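Local coordinates for capsular polysaccharide export system protein KpsC (Thermosulfurimonas dismutans, PDB 6MGD) that acts as a beta-(2,7) Kdo transferase, probably in building the glycolipid anchor of Gram-negative bacterial capsules, at residues I44-G50 with V64-E70; A91-G95 with S104-E108; D3-F9 with T23-S29. All coordinates share one frame. Residue numbers count along the deposited sequence, not the author numbering.

Interaction 1 of 3, residues I44-G50 with V64-E70; sequences IRLLVWG and VEVYRLE
Strands 44-49 and 64-70 are the parallel pair of a beta-alpha-beta unit, connected through helix 52-56, inside the mixed N-terminal sheet of a GT-B-type glycosyltransferase. Their axes approach to 4.6 Å at a -34° twist. The register runs unbroken from Ile44-Val64 to Trp49-Leu69, with paired CA atoms 4.7-5.2 Å apart. Backbones are extended (phi -132 to -76°, psi 98 to 157° over 44-49 and 64-69) until Gly50 leaves at 61/-134. Hydrogen bonds of 2.7-2.9 Å join Ile44 O-Glu65 N, Leu46 N-Glu65 O, Leu46 O-Tyr67 N, Val48 N-Tyr67 O, Val48 O-Leu69 N and Gly50 N-Leu69 O.

On the face bearing Ile44, Leu46, Val48, Val64, Val66 and Arg68, Val48 (p) sets CG1 3.8 Å from Val66 CG1 and 3.6 Å from CG of Arg68, an extended mtt chain whose guanidinium bridges to Glu54. On the other, OE1 of Glu65 (tt) lies over one face of the Arg45 (mtt) guanidinium, 3.5 Å from Arg45 NE: a salt bridge of charges alone, with no N-H aimed at the oxygen. Leu47 (mt) sets CD2 3.6 Å from CB of Tyr67 (m, chi2 81°), whose ring meets Phe4 edge-to-face. Trp49 (t, chi2 -96°) turns its ring along the neighbouring strand: CE3 is 3.7 Å from Leu69 CB, and Glu70 CA makes a CH-pi contact 4.0 Å from the centroid of the Trp49 six-membered ring.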
# COMPACT_ATOMS: atom_id res chain seq x y z
N ILE A 44 5.61 -9.67 25.62
CA ILE A 44 6.01 -10.36 24.40
C ILE A 44 5.86 -9.43 23.21
O ILE A 44 5.08 -8.47 23.23
CB ILE A 44 5.20 -11.65 24.16
CG1 ILE A 44 3.74 -11.32 23.87
CG2 ILE A 44 5.30 -12.60 25.36
CD1 ILE A 44 2.92 -12.51 23.43
N ARG A 45 6.61 -9.72 22.16
CA ARG A 45 6.50 -9.04 20.87
C ARG A 45 5.84 -10.01 19.89
O ARG A 45 6.43 -11.04 19.54
CB ARG A 45 7.86 -8.59 20.36
CG ARG A 45 8.50 -7.46 21.14
CD ARG A 45 9.90 -7.18 20.63
NE ARG A 45 10.37 -5.85 21.00
CZ ARG A 45 11.11 -5.58 22.07
NH1 ARG A 45 11.50 -4.34 22.31
NH2 ARG A 45 11.47 -6.56 22.89
N LEU A 46 4.62 -9.69 19.47
CA LEU A 46 3.86 -10.55 18.57
C LEU A 46 3.90 -9.98 17.15
O LEU A 46 3.68 -8.79 16.95
CB LEU A 46 2.41 -10.67 19.04
CG LEU A 46 1.56 -11.71 18.32
CD1 LEU A 46 2.12 -13.11 18.55
CD2 LEU A 46 0.11 -11.63 18.77
N LEU A 47 4.19 -10.85 16.19
CA LEU A 47 4.14 -10.50 14.77
C LEU A 47 2.83 -11.00 14.19
O LEU A 47 2.59 -12.22 14.15
CB LEU A 47 5.34 -11.08 14.02
CG LEU A 47 6.71 -10.53 14.41
CD1 LEU A 47 7.83 -11.21 13.63
CD2 LEU A 47 6.75 -9.03 14.20
N VAL A 48 1.98 -10.08 13.75
CA VAL A 48 0.70 -10.42 13.15
C VAL A 48 0.69 -9.88 11.73
O VAL A 48 1.39 -8.91 11.41
CB VAL A 48 -0.49 -9.88 13.98
CG1 VAL A 48 -0.73 -8.41 13.69
CG2 VAL A 48 -1.74 -10.69 13.72
N TRP A 49 -0.11 -10.51 10.87
CA TRP A 49 -0.16 -10.17 9.46
C TRP A 49 -1.41 -9.36 9.16
O TRP A 49 -2.53 -9.86 9.34
CB TRP A 49 -0.12 -11.42 8.59
CG TRP A 49 -0.08 -11.09 7.13
CD1 TRP A 49 -1.14 -11.03 6.28
CD2 TRP A 49 1.08 -10.76 6.36
NE1 TRP A 49 -0.71 -10.68 5.02
CE2 TRP A 49 0.65 -10.51 5.04
CE3 TRP A 49 2.45 -10.65 6.66
CZ2 TRP A 49 1.53 -10.16 4.02
CZ3 TRP A 49 3.32 -10.30 5.64
CH2 TRP A 49 2.86 -10.06 4.34
N GLY A 50 -1.23 -8.13 8.70
CA GLY A 50 -2.35 -7.33 8.24
C GLY A 50 -3.36 -7.09 9.34
O GLY A 50 -3.01 -6.74 10.47
N VAL A 64 1.30 -7.03 25.40
CA VAL A 64 1.51 -7.74 24.14
C VAL A 64 1.77 -6.69 23.08
O VAL A 64 0.84 -6.08 22.55
CB VAL A 64 0.32 -8.63 23.78
CG1 VAL A 64 0.57 -9.35 22.47
CG2 VAL A 64 0.05 -9.63 24.89
N GLU A 65 3.05 -6.46 22.76
CA GLU A 65 3.42 -5.50 21.74
C GLU A 65 3.16 -6.10 20.37
O GLU A 65 3.77 -7.11 20.00
CB GLU A 65 4.89 -5.09 21.89
CG GLU A 65 5.32 -3.98 20.96
CD GLU A 65 6.76 -3.56 21.19
OE1 GLU A 65 7.47 -4.24 21.95
OE2 GLU A 65 7.18 -2.53 20.61
N VAL A 66 2.26 -5.48 19.61
CA VAL A 66 1.81 -6.03 18.33
C VAL A 66 2.49 -5.27 17.20
O VAL A 66 2.46 -4.04 17.15
CB VAL A 66 0.28 -5.94 18.21
CG1 VAL A 66 -0.17 -6.35 16.81
CG2 VAL A 66 -0.39 -6.82 19.26
N TYR A 67 3.11 -6.02 16.29
CA TYR A 67 3.60 -5.50 15.02
C TYR A 67 2.72 -6.06 13.91
O TYR A 67 2.56 -7.28 13.80
CB TYR A 67 5.06 -5.88 14.79
CG TYR A 67 6.04 -5.17 15.69
CD1 TYR A 67 6.26 -5.59 16.99
CD2 TYR A 67 6.75 -4.07 15.23
CE1 TYR A 67 7.16 -4.94 17.81
CE2 TYR A 67 7.66 -3.41 16.04
CZ TYR A 67 7.86 -3.85 17.33
OH TYR A 67 8.76 -3.20 18.14
N ARG A 68 2.14 -5.18 13.11
CA ARG A 68 1.31 -5.57 11.98
C ARG A 68 2.14 -5.54 10.71
O ARG A 68 2.62 -4.47 10.30
CB ARG A 68 0.08 -4.67 11.88
CG ARG A 68 -0.89 -4.87 13.04
CD ARG A 68 -2.04 -3.88 13.03
NE ARG A 68 -3.07 -4.26 14.00
CZ ARG A 68 -3.03 -3.95 15.30
NH1 ARG A 68 -4.01 -4.35 16.10
NH2 ARG A 68 -2.02 -3.26 15.79
N LEU A 69 2.33 -6.70 10.10
CA LEU A 69 3.20 -6.86 8.94
C LEU A 69 2.40 -6.81 7.64
O LEU A 69 1.19 -7.08 7.61
CB LEU A 69 3.98 -8.17 9.02
CG LEU A 69 4.84 -8.38 10.27
CD1 LEU A 69 5.61 -9.69 10.18
CD2 LEU A 69 5.80 -7.22 10.47
N GLU A 70 3.09 -6.48 6.56
CA GLU A 70 2.52 -6.42 5.23
C GLU A 70 3.66 -6.29 4.23
O GLU A 70 4.77 -5.87 4.59
CB GLU A 70 1.53 -5.25 5.09
CG GLU A 70 0.67 -5.27 3.83
CD GLU A 70 0.05 -6.62 3.57
OE1 GLU A 70 0.62 -7.40 2.77
OE2 GLU A 70 -1.02 -6.91 4.16

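Interaction 2 of 3, residues A91-G95 with S104-E108; sequences ADPIG and SYLEE
The carboxylate of Asp92, at the end of strand 88-92, receives the first turn of helix 105-112. Tyr105 N donates to Asp92 OD2 at 3.0 Å and, weakly, to Asp92 OD1 at 3.2 Å. With chi1 at t, the same carboxylate also folds over its own backbone: OD1 of Asp92 accepts from Ile94 N (2.9 Å) and Gly95 N (2.7 Å), while its OD2 additionally meets the hydroxyl of Tyr297. The chain turns through Pro93 (-86/-6) and Ile94 (-108/-46) to Gly95 (-155/-126), whose CA comes 4.3 Å from the CA of Ser104. Ser104 is the N-cap; in rotamer p its OG accepts from Glu107 N at 3.1 Å, and its O receives Glu108 N at 3.1 Å.

Apolar packing flanks this polar centre. Tyr105 (t, chi2 64°) places CB 3.9 Å from Pro93 CD and 3.3 Å from Asp92 OD1. Ile94 (mt) brings CD1 to the Tyr105 ring edge, 4.1 Å from Tyr105 CD1, and equally to 4.1 Å from CG of Glu108 (mm). Together, an Asx turn at Asp92-Ile94, extended to an Asx motif by Gly95 N, and a serine N-cap join the end of strand 88-92 of the mixed sheet to the start of helix 105-112.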
# COMPACT_ATOMS: atom_id res chain seq x y z
N ALA A 91 6.66 -3.23 8.74
CA ALA A 91 6.47 -3.63 10.14
C ALA A 91 5.97 -2.40 10.89
O ALA A 91 6.74 -1.50 11.23
CB ALA A 91 7.76 -4.16 10.75
N ASP A 92 4.66 -2.38 11.17
CA ASP A 92 4.02 -1.23 11.79
C ASP A 92 3.68 -1.57 13.24
O ASP A 92 2.86 -2.47 13.48
CB ASP A 92 2.76 -0.85 11.01
CG ASP A 92 2.20 0.51 11.41
OD1 ASP A 92 2.12 0.81 12.62
OD2 ASP A 92 1.81 1.28 10.50
N PRO A 93 4.28 -0.89 14.23
CA PRO A 93 4.00 -1.21 15.63
C PRO A 93 2.78 -0.51 16.22
O PRO A 93 2.42 -0.81 17.37
CB PRO A 93 5.27 -0.74 16.34
CG PRO A 93 5.72 0.43 15.53
CD PRO A 93 5.37 0.09 14.09
N ILE A 94 2.15 0.40 15.49
CA ILE A 94 1.00 1.15 15.97
C ILE A 94 -0.28 0.70 15.27
O ILE A 94 -1.31 0.48 15.92
CB ILE A 94 1.22 2.67 15.79
CG1 ILE A 94 2.42 3.13 16.62
CG2 ILE A 94 -0.02 3.45 16.18
CD1 ILE A 94 2.71 4.61 16.53
N GLY A 95 -0.24 0.56 13.95
CA GLY A 95 -1.37 0.08 13.18
C GLY A 95 -0.94 -0.55 11.88
O GLY A 95 -0.12 -1.48 11.88
N SER A 104 -1.63 4.94 12.21
CA SER A 104 -0.58 4.08 11.70
C SER A 104 0.77 4.75 11.92
O SER A 104 0.86 5.97 12.06
CB SER A 104 -0.76 3.75 10.21
OG SER A 104 -0.50 4.89 9.41
N TYR A 105 1.83 3.94 11.94
CA TYR A 105 3.17 4.49 12.10
C TYR A 105 3.60 5.29 10.88
O TYR A 105 4.37 6.25 11.02
CB TYR A 105 4.18 3.38 12.39
CG TYR A 105 5.57 3.89 12.71
CD1 TYR A 105 5.80 4.67 13.83
CD2 TYR A 105 6.64 3.59 11.88
CE1 TYR A 105 7.07 5.14 14.13
CE2 TYR A 105 7.91 4.05 12.17
CZ TYR A 105 8.12 4.83 13.29
OH TYR A 105 9.38 5.29 13.58
N LEU A 106 3.14 4.91 9.69
CA LEU A 106 3.39 5.73 8.51
C LEU A 106 2.77 7.11 8.65
O LEU A 106 3.37 8.12 8.29
CB LEU A 106 2.85 5.02 7.26
CG LEU A 106 3.56 5.18 5.91
CD1 LEU A 106 2.54 5.17 4.77
CD2 LEU A 106 4.46 6.42 5.83
N GLU A 107 1.55 7.16 9.19
CA GLU A 107 0.87 8.44 9.38
C GLU A 107 1.59 9.30 10.41
O GLU A 107 1.64 10.53 10.27
CB GLU A 107 -0.58 8.20 9.78
CG GLU A 107 -1.49 9.41 9.66
CD GLU A 107 -2.94 9.07 9.99
OE1 GLU A 107 -3.21 7.91 10.37
OE2 GLU A 107 -3.80 9.96 9.86
N GLU A 108 2.15 8.68 11.45
CA GLU A 108 2.91 9.44 12.45
C GLU A 108 4.22 9.95 11.87
O GLU A 108 4.66 11.05 12.23
CB GLU A 108 3.17 8.58 13.69
CG GLU A 108 1.92 8.01 14.36
CD GLU A 108 0.90 9.07 14.72
OE1 GLU A 108 -0.19 9.08 14.11
OE2 GLU A 108 1.18 9.91 15.60

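Interaction 3 of 3, residues D3-F9 with T23-S29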
# COMPACT_ATOMS: atom_id res chain seq x y z
N ASP A 3 12.91 -12.71 21.40
CA ASP A 3 12.55 -11.33 21.09
C ASP A 3 11.19 -11.21 20.41
O ASP A 3 10.35 -10.43 20.86
CB ASP A 3 13.63 -10.70 20.21
CG ASP A 3 14.36 -9.57 20.91
OD1 ASP A 3 14.03 -9.29 22.08
OD2 ASP A 3 15.27 -8.96 20.30
N PHE A 4 10.95 -11.97 19.34
CA PHE A 4 9.72 -11.84 18.57
C PHE A 4 9.01 -13.17 18.44
O PHE A 4 9.64 -14.24 18.41
CB PHE A 4 10.00 -11.26 17.18
CG PHE A 4 10.19 -9.77 17.17
CD1 PHE A 4 11.43 -9.22 17.42
CD2 PHE A 4 9.12 -8.93 16.90
CE1 PHE A 4 11.61 -7.85 17.41
CE2 PHE A 4 9.29 -7.56 16.89
CZ PHE A 4 10.53 -7.02 17.14
N TYR A 5 7.69 -13.10 18.35
CA TYR A 5 6.84 -14.25 18.12
C TYR A 5 5.88 -13.94 16.98
O TYR A 5 5.49 -12.79 16.78
CB TYR A 5 6.04 -14.63 19.38
CG TYR A 5 6.91 -15.12 20.52
CD1 TYR A 5 7.22 -16.46 20.64
CD2 TYR A 5 7.41 -14.23 21.46
CE1 TYR A 5 8.02 -16.91 21.68
CE2 TYR A 5 8.21 -14.67 22.49
CZ TYR A 5 8.51 -16.01 22.60
OH TYR A 5 9.30 -16.46 23.63
N THR A 6 5.51 -14.98 16.23
CA THR A 6 4.59 -14.85 15.12
C THR A 6 3.21 -15.39 15.51
O THR A 6 3.09 -16.29 16.33
CB THR A 6 5.10 -15.58 13.88
OG1 THR A 6 5.34 -16.95 14.19
CG2 THR A 6 6.40 -14.94 13.39
N TYR A 7 2.18 -14.82 14.89
CA TYR A 7 0.79 -15.18 15.17
C TYR A 7 0.17 -15.79 13.92
O TYR A 7 -0.14 -15.07 12.97
CB TYR A 7 0.00 -13.96 15.65
CG TYR A 7 -1.40 -14.28 16.12
CD1 TYR A 7 -2.50 -13.99 15.32
CD2 TYR A 7 -1.62 -14.86 17.36
CE1 TYR A 7 -3.78 -14.28 15.75
CE2 TYR A 7 -2.89 -15.14 17.80
CZ TYR A 7 -3.97 -14.85 16.99
OH TYR A 7 -5.25 -15.14 17.42
N LYS A 8 -0.00 -17.11 13.93
CA LYS A 8 -0.72 -17.83 12.88
C LYS A 8 -0.10 -17.60 11.51
O LYS A 8 -0.78 -17.30 10.53
CB LYS A 8 -2.21 -17.45 12.88
CG LYS A 8 -2.94 -17.82 14.16
CD LYS A 8 -4.38 -17.34 14.13
CE LYS A 8 -5.12 -17.73 15.40
NZ LYS A 8 -6.48 -17.12 15.46
N PHE A 9 1.22 -17.74 11.45
CA PHE A 9 1.96 -17.67 10.20
C PHE A 9 2.17 -19.07 9.63
O PHE A 9 2.33 -20.04 10.37
CB PHE A 9 3.33 -17.00 10.39
CG PHE A 9 3.28 -15.50 10.46
CD1 PHE A 9 2.08 -14.83 10.65
CD2 PHE A 9 4.45 -14.76 10.32
CE1 PHE A 9 2.05 -13.45 10.70
CE2 PHE A 9 4.41 -13.38 10.37
CZ PHE A 9 3.21 -12.72 10.57
N THR A 23 15.41 -12.95 15.03
CA THR A 23 15.19 -13.42 16.39
C THR A 23 13.79 -14.00 16.58
O THR A 23 13.33 -14.11 17.72
CB THR A 23 15.42 -12.28 17.38
OG1 THR A 23 14.46 -11.24 17.16
CG2 THR A 23 16.83 -11.71 17.22
N VAL A 24 13.11 -14.37 15.50
CA VAL A 24 11.82 -15.04 15.63
C VAL A 24 12.03 -16.37 16.34
O VAL A 24 12.94 -17.14 16.00
CB VAL A 24 11.17 -15.24 14.25
CG1 VAL A 24 10.01 -16.21 14.34
CG2 VAL A 24 10.70 -13.90 13.70
N LYS A 25 11.20 -16.63 17.35
CA LYS A 25 11.40 -17.77 18.24
C LYS A 25 10.33 -18.84 18.13
O LYS A 25 10.66 -20.03 18.16
CB LYS A 25 11.48 -17.28 19.69
CG LYS A 25 12.73 -16.49 19.99
CD LYS A 25 13.97 -17.36 19.94
CE LYS A 25 14.87 -17.00 18.76
NZ LYS A 25 16.01 -17.94 18.63
N GLY A 26 9.07 -18.46 18.03
CA GLY A 26 8.01 -19.45 17.99
C GLY A 26 6.76 -18.89 17.37
O GLY A 26 6.59 -17.67 17.24
N ASN A 27 5.87 -19.79 16.97
CA ASN A 27 4.63 -19.44 16.29
C ASN A 27 3.46 -19.74 17.21
O ASN A 27 3.19 -20.91 17.52
CB ASN A 27 4.51 -20.19 14.96
CG ASN A 27 3.34 -19.71 14.13
OD1 ASN A 27 3.34 -18.58 13.64
ND2 ASN A 27 2.34 -20.56 13.96
N LEU A 28 2.78 -18.69 17.66
CA LEU A 28 1.61 -18.83 18.52
C LEU A 28 0.37 -18.99 17.65
O LEU A 28 0.16 -18.22 16.71
CB LEU A 28 1.48 -17.62 19.44
CG LEU A 28 2.78 -17.18 20.11
CD1 LEU A 28 2.57 -15.92 20.94
CD2 LEU A 28 3.36 -18.30 20.96
N SER A 29 -0.45 -20.00 17.97
CA SER A 29 -1.55 -20.40 17.10
C SER A 29 -2.92 -20.01 17.61
O SER A 29 -3.92 -20.35 16.97
CB SER A 29 -1.50 -21.92 16.87
OG SER A 29 -0.36 -22.29 16.11
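Thr6, Leu28 and Tyr5 lose the most surface where strand 4-7 pairs in parallel with strand 24-28. Thr6 is held from several sides: its N donates to Gly26 O (3.1 Å), its O accepts from Leu28 N (2.8 Å), and its OG1 donates to Asn27 OD1 at 2.6 Å. That amide oxygen of Asn27 also takes Phe9 N (3.2 Å), so one side chain binds both the strand and the turn after it. Leu28 passes the ladder on, its O accepting Lys8 N at 3.0 Å. On the opposite face from Thr6, Leu28 CD1 packs 4.0 Å from Tyr5 CB, and both residues lie beneath helix 31-41; Thr6 and Asn27 instead meet Ile14 of helix 11-20.

Pairing slips at Lys25: Phe4 is opposite Val24, but Thr6 is opposite Asn27, so strand 24-28 carries an extra residue, a beta bulge. With helix 11-20 as the connection, this beta-alpha-beta unit opens the parallel part of the mixed sheet, consistent with the Rossmann-like domains of GT-B enzymes.

In the fold
From the N terminus, interaction 3 comes first: the chain leaves strand 4-7, runs through helix 11-20 and returns as strand 24-28 at the sheet margin. After helix 31-41 it re-enters on the other flank of strand 4-7, where Tyr5 N and Arg45 O lie 2.7 Å apart, and interaction 1 closes the next unit with strand 64-71. Strand 88-92 then adds antiparallel beside that strand, with Arg68 N 2.8 Å from Asp92 O, before interaction 2 closes a short loop onto helix 105-112. The three loops follow in series, neither nested nor crossed. Interaction 1 touches both others, whereas interactions 2 and 3 stay about 7 Å apart at their nearest atoms.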